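PDB 6QZO: peroxidase from Cellulomonas bogoriensis 69B4 = DSM 16987, which binds heme b and probably uses hydrogen peroxide to oxidise dyes and other organic substrates, as DyP-type peroxidases do. Local coordinates for residues Gly26-Pro31 against Pro96-Val101; Pro45-Leu50 against Arg180-Ile185; Pro136-Gly141 against Val172-Arg177. All blocks are in the same frame, centred on the assembly; numbering follows the deposited sequence.

How the interactions relate
All three contacts fasten loops to one four-stranded antiparallel sheet, and their chemistry follows their place on it. Interaction 1 joins an N-terminal loop to the start of strand 100-105; it is largely buried, although Val28 and Val29 are exposed, and rests on main-chain bonds and small apolar groups. Interaction 2, also buried, lies beyond the paired ends of strands 47-55 and 170-179, where a serine fixes a loop that reaches the second subunit. Interaction 3, nested within the chain loop that interaction 2 closes, is partly buried and relies on arginine and tryptophan donors. Interactions 2 and 3 touch through Leu50 N and Gln176 O, a probable hydrogen bond between neighbouring strands; interaction 1 touches neither.

Interaction 1 of 3, residues Gly26-Pro31 against Pro96-Val101; sequences GDVVVP and PAALTV
The flat groups here are peptide carbonyls, and each is approached from above its plane, the donors to Gly26 O and Val28 O lying 44° and 34° out of it, not on a lone pair. Both donors belong to a type I' beta turn, Pro96 to Leu99, which leads into strand 100-105 of the ferredoxin-like N-terminal half. The turn is closed by Leu99 N to Pro96 O, 2.9 Å. Its two central residues have positive phi, and their amides serve the N-terminal loop, Ala97 N bonding to Gly26 O at 3.0 Å and Ala98 N to Val28 O at 2.8 Å. The Pro96 ring brings CD to 3.2 Å from Gly26 O, while its CG lies against Val29 CG2. Ala98 CB is flanked by two valine methyls, Val28 CG1 at 3.9 Å and Val30 CG2 at 4.1 Å. Val30 holds CG1 anti to its backbone N (chi1 170°), which lays that methyl obliquely on Thr100 CG2. Behind the turn, Ala97 and Thr100 share backbone bonds with Asp150 and Cys148. Farther along, one water donates to both segments, 2.6 Å from Val30 O and 2.9 Å from Leu99 O.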
loop_
_atom_site.group_PDB
_atom_site.type_symbol
_atom_site.label_atom_id
_atom_site.label_comp_id
_atom_site.label_asym_id
_atom_site.label_seq_id
_atom_site.Cartn_x
_atom_site.Cartn_y
_atom_site.Cartn_z
ATOM N N GLY A 26 14.970 8.111 5.506
ATOM C CA GLY A 26 15.149 8.138 4.041
ATOM C C GLY A 26 16.602 7.956 3.615
ATOM O O GLY A 26 16.832 7.450 2.497
ATOM N N ASP A 27 17.554 8.342 4.468
ATOM C CA ASP A 27 19.009 8.379 4.159
ATOM C C ASP A 27 19.653 7.007 4.395
ATOM O O ASP A 27 20.814 6.822 3.985
ATOM C CB ASP A 27 19.718 9.420 5.023
ATOM C CG ASP A 27 19.063 10.796 4.981
ATOM O OD1 ASP A 27 18.820 11.275 3.872
ATOM O OD2 ASP A 27 18.802 11.371 6.061
ATOM N N VAL A 28 18.944 6.083 5.052
ATOM C CA VAL A 28 19.545 4.798 5.496
ATOM C C VAL A 28 19.872 3.959 4.251
ATOM O O VAL A 28 18.965 3.735 3.432
ATOM C CB VAL A 28 18.637 4.055 6.489
ATOM C CG1 VAL A 28 19.144 2.649 6.765
ATOM C CG2 VAL A 28 18.486 4.818 7.793
ATOM N N VAL A 29 21.135 3.555 4.124
ATOM C CA VAL A 29 21.657 2.569 3.129
ATOM C C VAL A 29 21.934 1.249 3.859
ATOM O O VAL A 29 22.755 1.254 4.810
ATOM C CB VAL A 29 22.945 3.102 2.467
ATOM C CG1 VAL A 29 23.630 2.053 1.590
ATOM C CG2 VAL A 29 22.685 4.376 1.674
ATOM N N VAL A 30 21.278 0.167 3.451
ATOM C CA VAL A 30 21.606 -1.215 3.902
ATOM C C VAL A 30 22.532 -1.829 2.864
ATOM O O VAL A 30 22.129 -1.958 1.708
ATOM C CB VAL A 30 20.360 -2.089 4.094
ATOM C CG1 VAL A 30 20.736 -3.557 4.312
ATOM C CG2 VAL A 30 19.460 -1.554 5.209
ATOM N N PRO A 31 23.772 -2.249 3.240
ATOM C CA PRO A 31 24.717 -2.787 2.267
ATOM C C PRO A 31 24.109 -4.022 1.592
ATOM O O PRO A 31 23.526 -4.854 2.287
ATOM C CB PRO A 31 25.973 -3.139 3.084
ATOM C CG PRO A 31 25.838 -2.262 4.323
ATOM C CD PRO A 31 24.344 -2.203 4.596
ATOM N N PRO A 96 17.106 6.169 -0.678
ATOM C CA PRO A 96 17.202 4.712 -0.590
ATOM C C PRO A 96 16.242 4.102 0.442
ATOM O O PRO A 96 15.774 3.028 0.193
ATOM C CB PRO A 96 18.676 4.462 -0.239
ATOM C CG PRO A 96 19.094 5.720 0.472
ATOM C CD PRO A 96 18.334 6.838 -0.217
ATOM N N ALA A 97 16.018 4.767 1.575
ATOM C CA ALA A 97 15.017 4.359 2.590
ATOM C C ALA A 97 15.196 2.873 2.970
ATOM O O ALA A 97 14.185 2.133 2.998
ATOM C CB ALA A 97 13.630 4.612 2.046
ATOM N N ALA A 98 16.430 2.459 3.259
ATOM C CA ALA A 98 16.801 1.089 3.697
ATOM C C ALA A 98 16.413 0.037 2.645
ATOM O O ALA A 98 16.186 -1.114 3.030
ATOM C CB ALA A 98 16.168 0.802 5.035
ATOM N N LEU A 99 16.362 0.404 1.362
ATOM C CA LEU A 99 15.956 -0.531 0.278
ATOM C C LEU A 99 16.828 -1.790 0.349
ATOM O O LEU A 99 18.059 -1.632 0.439
ATOM C CB LEU A 99 16.119 0.128 -1.092
ATOM C CG LEU A 99 15.702 -0.729 -2.288
ATOM C CD1 LEU A 99 14.238 -1.118 -2.193
ATOM C CD2 LEU A 99 15.962 0.022 -3.593
ATOM N N THR A 100 16.191 -2.969 0.302
ATOM C CA THR A 100 16.823 -4.280 0.012
ATOM C C THR A 100 16.063 -4.963 -1.127
ATOM O O THR A 100 14.841 -4.730 -1.252
ATOM C CB THR A 100 16.837 -5.213 1.233
ATOM O OG1 THR A 100 15.500 -5.495 1.653
ATOM C CG2 THR A 100 17.625 -4.650 2.392
ATOM N N VAL A 101 16.784 -5.737 -1.936
ATOM C CA VAL A 101 16.231 -6.682 -2.942
ATOM C C VAL A 101 16.846 -8.030 -2.617
ATOM O O VAL A 101 18.093 -8.076 -2.519
ATOM C CB VAL A 101 16.558 -6.254 -4.385
ATOM C CG1 VAL A 101 15.948 -7.198 -5.420
ATOM C CG2 VAL A 101 16.107 -4.826 -4.643
HETATM O O HOH W 1 20.386 -3.278 0.375
#

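Interaction 2 of 3, residues Pro45-Leu50 against Arg180-Ile185; sequences PSFIAL and RRSPGI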
loop_
_atom_site.group_PDB
_atom_site.type_symbol
_atom_site.label_atom_id
_atom_site.label_comp_id
_atom_site.label_asym_id
_atom_site.label_seq_id
_atom_site.Cartn_x
_atom_site.Cartn_y
_atom_site.Cartn_z
ATOM N N PRO A 45 11.921 -3.573 7.410
ATOM C CA PRO A 45 11.401 -2.216 7.267
ATOM C C PRO A 45 9.891 -2.245 6.979
ATOM O O PRO A 45 9.327 -3.315 6.896
ATOM C CB PRO A 45 12.205 -1.721 6.060
ATOM C CG PRO A 45 12.283 -2.943 5.183
ATOM C CD PRO A 45 12.497 -4.081 6.145
ATOM N N SER A 46 9.290 -1.075 6.779
ATOM C CA SER A 46 7.818 -0.873 6.787
ATOM C C SER A 46 7.129 -1.612 5.633
ATOM O O SER A 46 5.997 -2.104 5.859
ATOM C CB SER A 46 7.493 0.589 6.783
ATOM O OG SER A 46 7.937 1.206 7.978
ATOM N N PHE A 47 7.731 -1.686 4.441
ATOM C CA PHE A 47 7.006 -2.164 3.231
ATOM C C PHE A 47 7.762 -3.277 2.505
ATOM O O PHE A 47 9.011 -3.341 2.597
ATOM C CB PHE A 47 6.706 -0.990 2.304
ATOM C CG PHE A 47 6.065 0.151 3.046
ATOM C CD1 PHE A 47 4.825 -0.018 3.647
ATOM C CD2 PHE A 47 6.734 1.345 3.228
ATOM C CE1 PHE A 47 4.246 1.009 4.379
ATOM C CE2 PHE A 47 6.145 2.377 3.949
ATOM C CZ PHE A 47 4.906 2.205 4.531
ATOM N N ILE A 48 6.983 -4.102 1.795
ATOM C CA ILE A 48 7.439 -5.264 0.983
ATOM C C ILE A 48 6.608 -5.369 -0.298
ATOM O O ILE A 48 5.381 -5.174 -0.244
ATOM C CB ILE A 48 7.338 -6.585 1.769
ATOM C CG1 ILE A 48 8.052 -7.711 1.034
ATOM C CG2 ILE A 48 5.887 -6.947 2.084
ATOM C CD1 ILE A 48 8.399 -8.878 1.936
ATOM N N ALA A 49 7.275 -5.707 -1.397
ATOM C CA ALA A 49 6.642 -6.218 -2.629
ATOM C C ALA A 49 7.419 -7.467 -3.021
ATOM O O ALA A 49 8.624 -7.341 -3.237
ATOM C CB ALA A 49 6.658 -5.175 -3.715
ATOM N N LEU A 50 6.780 -8.636 -2.993
ATOM C CA LEU A 50 7.350 -9.857 -3.591
ATOM C C LEU A 50 6.884 -9.905 -5.043
ATOM O O LEU A 50 5.652 -10.014 -5.262
ATOM C CB LEU A 50 6.828 -11.074 -2.838
ATOM C CG LEU A 50 7.324 -11.387 -1.439
ATOM C CD1 LEU A 50 8.786 -11.709 -1.423
ATOM C CD2 LEU A 50 6.996 -10.329 -0.411
ATOM N N ARG A 180 4.012 -3.119 7.565
ATOM C CA ARG A 180 3.997 -3.009 9.041
ATOM C C ARG A 180 3.781 -1.527 9.341
ATOM O O ARG A 180 3.412 -0.784 8.409
ATOM C CB ARG A 180 5.319 -3.500 9.637
ATOM C CG ARG A 180 5.732 -4.895 9.177
ATOM C CD ARG A 180 7.102 -5.267 9.728
ATOM N NE ARG A 180 7.375 -6.676 9.479
ATOM C CZ ARG A 180 8.010 -7.504 10.305
ATOM N NH1 ARG A 180 8.449 -7.102 11.491
ATOM N NH2 ARG A 180 8.179 -8.764 9.944
ATOM N N ARG A 181 4.083 -1.090 10.555
ATOM C CA ARG A 181 3.979 0.344 10.921
ATOM C C ARG A 181 5.066 1.123 10.163
ATOM O O ARG A 181 5.995 0.502 9.619
ATOM C CB ARG A 181 3.971 0.469 12.447
ATOM C CG ARG A 181 2.716 -0.126 13.060
ATOM C CD ARG A 181 2.165 0.707 14.186
ATOM N NE ARG A 181 0.899 0.182 14.717
ATOM C CZ ARG A 181 -0.306 0.731 14.569
ATOM N NH1 ARG A 181 -0.477 1.852 13.876
ATOM N NH2 ARG A 181 -1.354 0.138 15.109
ATOM N N SER A 182 4.860 2.430 10.018
ATOM C CA SER A 182 5.751 3.348 9.275
ATOM C C SER A 182 7.038 3.572 10.063
ATOM O O SER A 182 7.101 3.312 11.263
ATOM C CB SER A 182 5.020 4.622 8.979
ATOM O OG SER A 182 3.982 4.365 8.028
ATOM N N PRO A 183 8.126 4.039 9.418
ATOM C CA PRO A 183 9.352 4.365 10.157
ATOM C C PRO A 183 9.082 5.399 11.251
ATOM O O PRO A 183 8.352 6.336 10.994
ATOM C CB PRO A 183 10.293 4.917 9.079
ATOM C CG PRO A 183 9.356 5.338 7.979
ATOM C CD PRO A 183 8.258 4.292 7.979
ATOM N N GLY A 184 9.700 5.208 12.416
ATOM C CA GLY A 184 9.569 6.076 13.598
ATOM C C GLY A 184 8.296 5.773 14.365
ATOM O O GLY A 184 8.021 6.476 15.345
ATOM N N ILE A 185 7.534 4.770 13.929
ATOM C CA ILE A 185 6.263 4.345 14.583
ATOM C C ILE A 185 6.416 2.902 15.067
ATOM O O ILE A 185 6.528 1.998 14.239
ATOM C CB ILE A 185 5.046 4.521 13.656
ATOM C CG1 ILE A 185 4.903 5.970 13.190
ATOM C CG2 ILE A 185 3.779 4.024 14.340
ATOM C CD1 ILE A 185 3.713 6.202 12.282
#
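Arg180 N donates to Ser46 O across 2.8 Å with an N-H...O angle of 161°, in the carbonyl plane, extending by one step the antiparallel register in which Leu50 bonds to Gln176 and Ile48 to Gly178. The pairing is one-sided here, because Ser46 N turns instead to the carboxylate of Asp150. The side chain of Ser46 supplies the second bond. Its OG is anti to the carbonyl carbon and beside the backbone N (chi1 -65°), and from there it donates to a lone pair of Arg181 O at 2.6 Å. The hydroxyl oxygen also abuts Pro183 CD at 3.1 Å, against a proline nitrogen that has no hydrogen to offer. Ser46 CB meanwhile sits over the centre of the Phe47 ring, 3.6 Å above its plane, so one serine rests on the aromatic and grips the loop. What follows is a type II beta turn, Ser182 to Ile185, with Pro183 and Gly184 at its central positions and Ile185 N bonded to Ser182 O at 3.1 Å. Arg180, extended from CG to NE, passes Pro45 O with its CD at 4.1 Å. Its NH2 bonds to Ala309 O and the guanidinium makes a cation-pi contact with Tyr310; the Arg180 side chain lies about 10 Å from the heme. Where this loop enters the dimer interface, Arg181 forms salt bridges with Glu187 and with Asp151 of the second subunit, its NH1 also bonds to Thr154 OG1 of that subunit, and Ser182 OG bonds to Asp150 O of that subunit.

Interaction 3 of 3, residues Pro136-Gly141 against Val172-Arg177; sequences PAWCDG and VRWVQR
Arg173 and Trp174 point their side chains the same way, toward the loop 136-141, and converge on one oxygen, Cys139 O. The arginine, extended from CG to NE, meets it with the guanidinium edge: NE donates at 2.7 Å, nearly along the C=O axis, while NH2 adds weak bonds to Cys139 O and Pro136 O. Trp174 turns its indole edge to the same carbonyl, NE1 reaching Cys139 O at 3.2 Å and Asp140 O at 3.1 Å, both weakly. The convergence is consistent with a classic beta bulge in strand 170-179, outermost in this chain's sheet, where both residues face Ala52 of strand 47-55. Trp138 crosses Trp174 obliquely, with its CA over the five-membered ring, 4.2 Å from the centroid, in a CH-pi contact. Its own indole points CZ3 edge-on at Val175 O, 3.4 Å away, and CE3 packs on Gln176 CG at 3.6 Å, ring and amide planes 55° apart. An alanine at Arg173 removes the strongest donor to Cys139 O and would probably loosen the loop, also losing the salt bridge to Asp54. Gln176 NE2 lies 3.4 Å above the Trp174 ring plane, toward the rim, and a water links it to Trp138 O.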
loop_
_atom_site.group_PDB
_atom_site.type_symbol
_atom_site.label_atom_id
_atom_site.label_comp_id
_atom_site.label_asym_id
_atom_site.label_seq_id
_atom_site.Cartn_x
_atom_site.Cartn_y
_atom_site.Cartn_z
ATOM N N PRO A 136 -3.725 -20.789 -8.047
ATOM C CA PRO A 136 -2.523 -20.831 -8.883
ATOM C C PRO A 136 -1.879 -19.469 -9.195
ATOM O O PRO A 136 -0.686 -19.436 -9.333
ATOM C CB PRO A 136 -2.997 -21.486 -10.198
ATOM C CG PRO A 136 -4.418 -22.040 -9.975
ATOM C CD PRO A 136 -4.792 -21.666 -8.560
ATOM N N ALA A 137 -2.679 -18.397 -9.274
ATOM C CA ALA A 137 -2.223 -17.013 -9.571
ATOM C C ALA A 137 -1.381 -16.450 -8.416
ATOM O O ALA A 137 -0.756 -15.393 -8.622
ATOM C CB ALA A 137 -3.411 -16.113 -9.854
ATOM N N TRP A 138 -1.417 -17.070 -7.236
ATOM C CA TRP A 138 -0.578 -16.651 -6.075
ATOM C C TRP A 138 0.475 -17.730 -5.770
ATOM O O TRP A 138 1.081 -17.673 -4.690
ATOM C CB TRP A 138 -1.447 -16.365 -4.842
ATOM C CG TRP A 138 -2.397 -15.219 -4.980
ATOM C CD1 TRP A 138 -3.748 -15.272 -4.811
ATOM C CD2 TRP A 138 -2.078 -13.839 -5.242
ATOM N NE1 TRP A 138 -4.299 -14.033 -4.993
ATOM C CE2 TRP A 138 -3.303 -13.133 -5.260
ATOM C CE3 TRP A 138 -0.895 -13.134 -5.475
ATOM C CZ2 TRP A 138 -3.372 -11.764 -5.512
ATOM C CZ3 TRP A 138 -0.958 -11.779 -5.711
ATOM C CH2 TRP A 138 -2.179 -11.108 -5.751
ATOM N N CYS A 139 0.681 -18.676 -6.691
ATOM C CA CYS A 139 1.558 -19.855 -6.490
ATOM C C CYS A 139 2.766 -19.803 -7.427
ATOM O O CYS A 139 2.649 -19.218 -8.526
ATOM C CB CYS A 139 0.796 -21.151 -6.701
ATOM S SG CYS A 139 -0.418 -21.457 -5.404
ATOM N N ASP A 140 3.868 -20.428 -6.987
ATOM C CA ASP A 140 5.073 -20.754 -7.791
ATOM C C ASP A 140 5.690 -19.450 -8.338
ATOM O O ASP A 140 5.531 -18.402 -7.699
ATOM C CB ASP A 140 4.733 -21.746 -8.906
ATOM C CG ASP A 140 3.975 -22.975 -8.450
ATOM O OD1 ASP A 140 4.182 -23.426 -7.303
ATOM O OD2 ASP A 140 3.134 -23.431 -9.241
ATOM N N GLY A 141 6.393 -19.535 -9.462
ATOM C CA GLY A 141 7.290 -18.506 -10.008
ATOM C C GLY A 141 8.687 -19.077 -10.243
ATOM O O GLY A 141 9.195 -19.723 -9.351
ATOM N N VAL A 172 6.133 -10.658 -15.330
ATOM C CA VAL A 172 5.523 -10.685 -13.971
ATOM C C VAL A 172 4.473 -11.800 -13.942
ATOM O O VAL A 172 3.669 -11.886 -14.880
ATOM C CB VAL A 172 4.891 -9.335 -13.597
ATOM C CG1 VAL A 172 4.158 -9.420 -12.265
ATOM C CG2 VAL A 172 5.927 -8.229 -13.571
ATOM N N ARG A 173 4.509 -12.628 -12.897
ATOM C CA ARG A 173 3.508 -13.692 -12.658
ATOM C C ARG A 173 2.527 -13.188 -11.594
ATOM O O ARG A 173 1.301 -13.255 -11.815
ATOM C CB ARG A 173 4.236 -14.965 -12.223
ATOM C CG ARG A 173 3.302 -16.133 -11.945
ATOM C CD ARG A 173 4.052 -17.309 -11.356
ATOM N NE ARG A 173 3.082 -18.350 -11.071
ATOM C CZ ARG A 173 2.573 -19.186 -11.972
ATOM N NH1 ARG A 173 2.954 -19.135 -13.236
ATOM N NH2 ARG A 173 1.681 -20.085 -11.599
ATOM N N TRP A 174 3.076 -12.702 -10.478
ATOM C CA TRP A 174 2.294 -12.042 -9.404
ATOM C C TRP A 174 3.174 -11.055 -8.646
ATOM O O TRP A 174 4.424 -11.128 -8.750
ATOM C CB TRP A 174 1.641 -13.056 -8.458
ATOM C CG TRP A 174 2.499 -14.161 -7.900
ATOM C CD1 TRP A 174 2.411 -15.482 -8.240
ATOM C CD2 TRP A 174 3.470 -14.095 -6.833
ATOM N NE1 TRP A 174 3.273 -16.229 -7.494
ATOM C CE2 TRP A 174 3.939 -15.413 -6.622
ATOM C CE3 TRP A 174 4.021 -13.068 -6.061
ATOM C CZ2 TRP A 174 4.926 -15.720 -5.680
ATOM C CZ3 TRP A 174 4.987 -13.374 -5.119
ATOM C CH2 TRP A 174 5.434 -14.683 -4.931
ATOM N N VAL A 175 2.508 -10.149 -7.941
ATOM C CA VAL A 175 3.096 -9.167 -6.984
ATOM C C VAL A 175 2.222 -9.187 -5.738
ATOM O O VAL A 175 1.007 -8.961 -5.866
ATOM C CB VAL A 175 3.151 -7.752 -7.572
ATOM C CG1 VAL A 175 3.849 -6.787 -6.638
ATOM C CG2 VAL A 175 3.787 -7.726 -8.950
ATOM N N GLN A 176 2.832 -9.476 -4.591
ATOM C CA GLN A 176 2.179 -9.448 -3.266
ATOM C C GLN A 176 2.800 -8.287 -2.496
ATOM O O GLN A 176 4.024 -8.254 -2.368
ATOM C CB GLN A 176 2.365 -10.795 -2.570
ATOM C CG GLN A 176 1.718 -11.942 -3.342
ATOM C CD GLN A 176 1.715 -13.222 -2.540
ATOM O OE1 GLN A 176 1.149 -13.297 -1.450
ATOM N NE2 GLN A 176 2.364 -14.246 -3.076
ATOM N N ARG A 177 1.965 -7.351 -2.043
ATOM C CA ARG A 177 2.372 -6.112 -1.350
ATOM C C ARG A 177 1.948 -6.257 0.107
ATOM O O ARG A 177 0.863 -6.807 0.364
ATOM C CB ARG A 177 1.716 -4.898 -2.022
ATOM C CG ARG A 177 1.769 -4.958 -3.544
ATOM C CD ARG A 177 1.109 -3.743 -4.193
ATOM N NE ARG A 177 1.435 -3.630 -5.590
ATOM C CZ ARG A 177 2.601 -3.226 -6.078
ATOM N NH1 ARG A 177 3.625 -2.956 -5.272
ATOM N NH2 ARG A 177 2.742 -3.161 -7.394
HETATM O O HOH W 2 1.985 -17.238 -2.101
#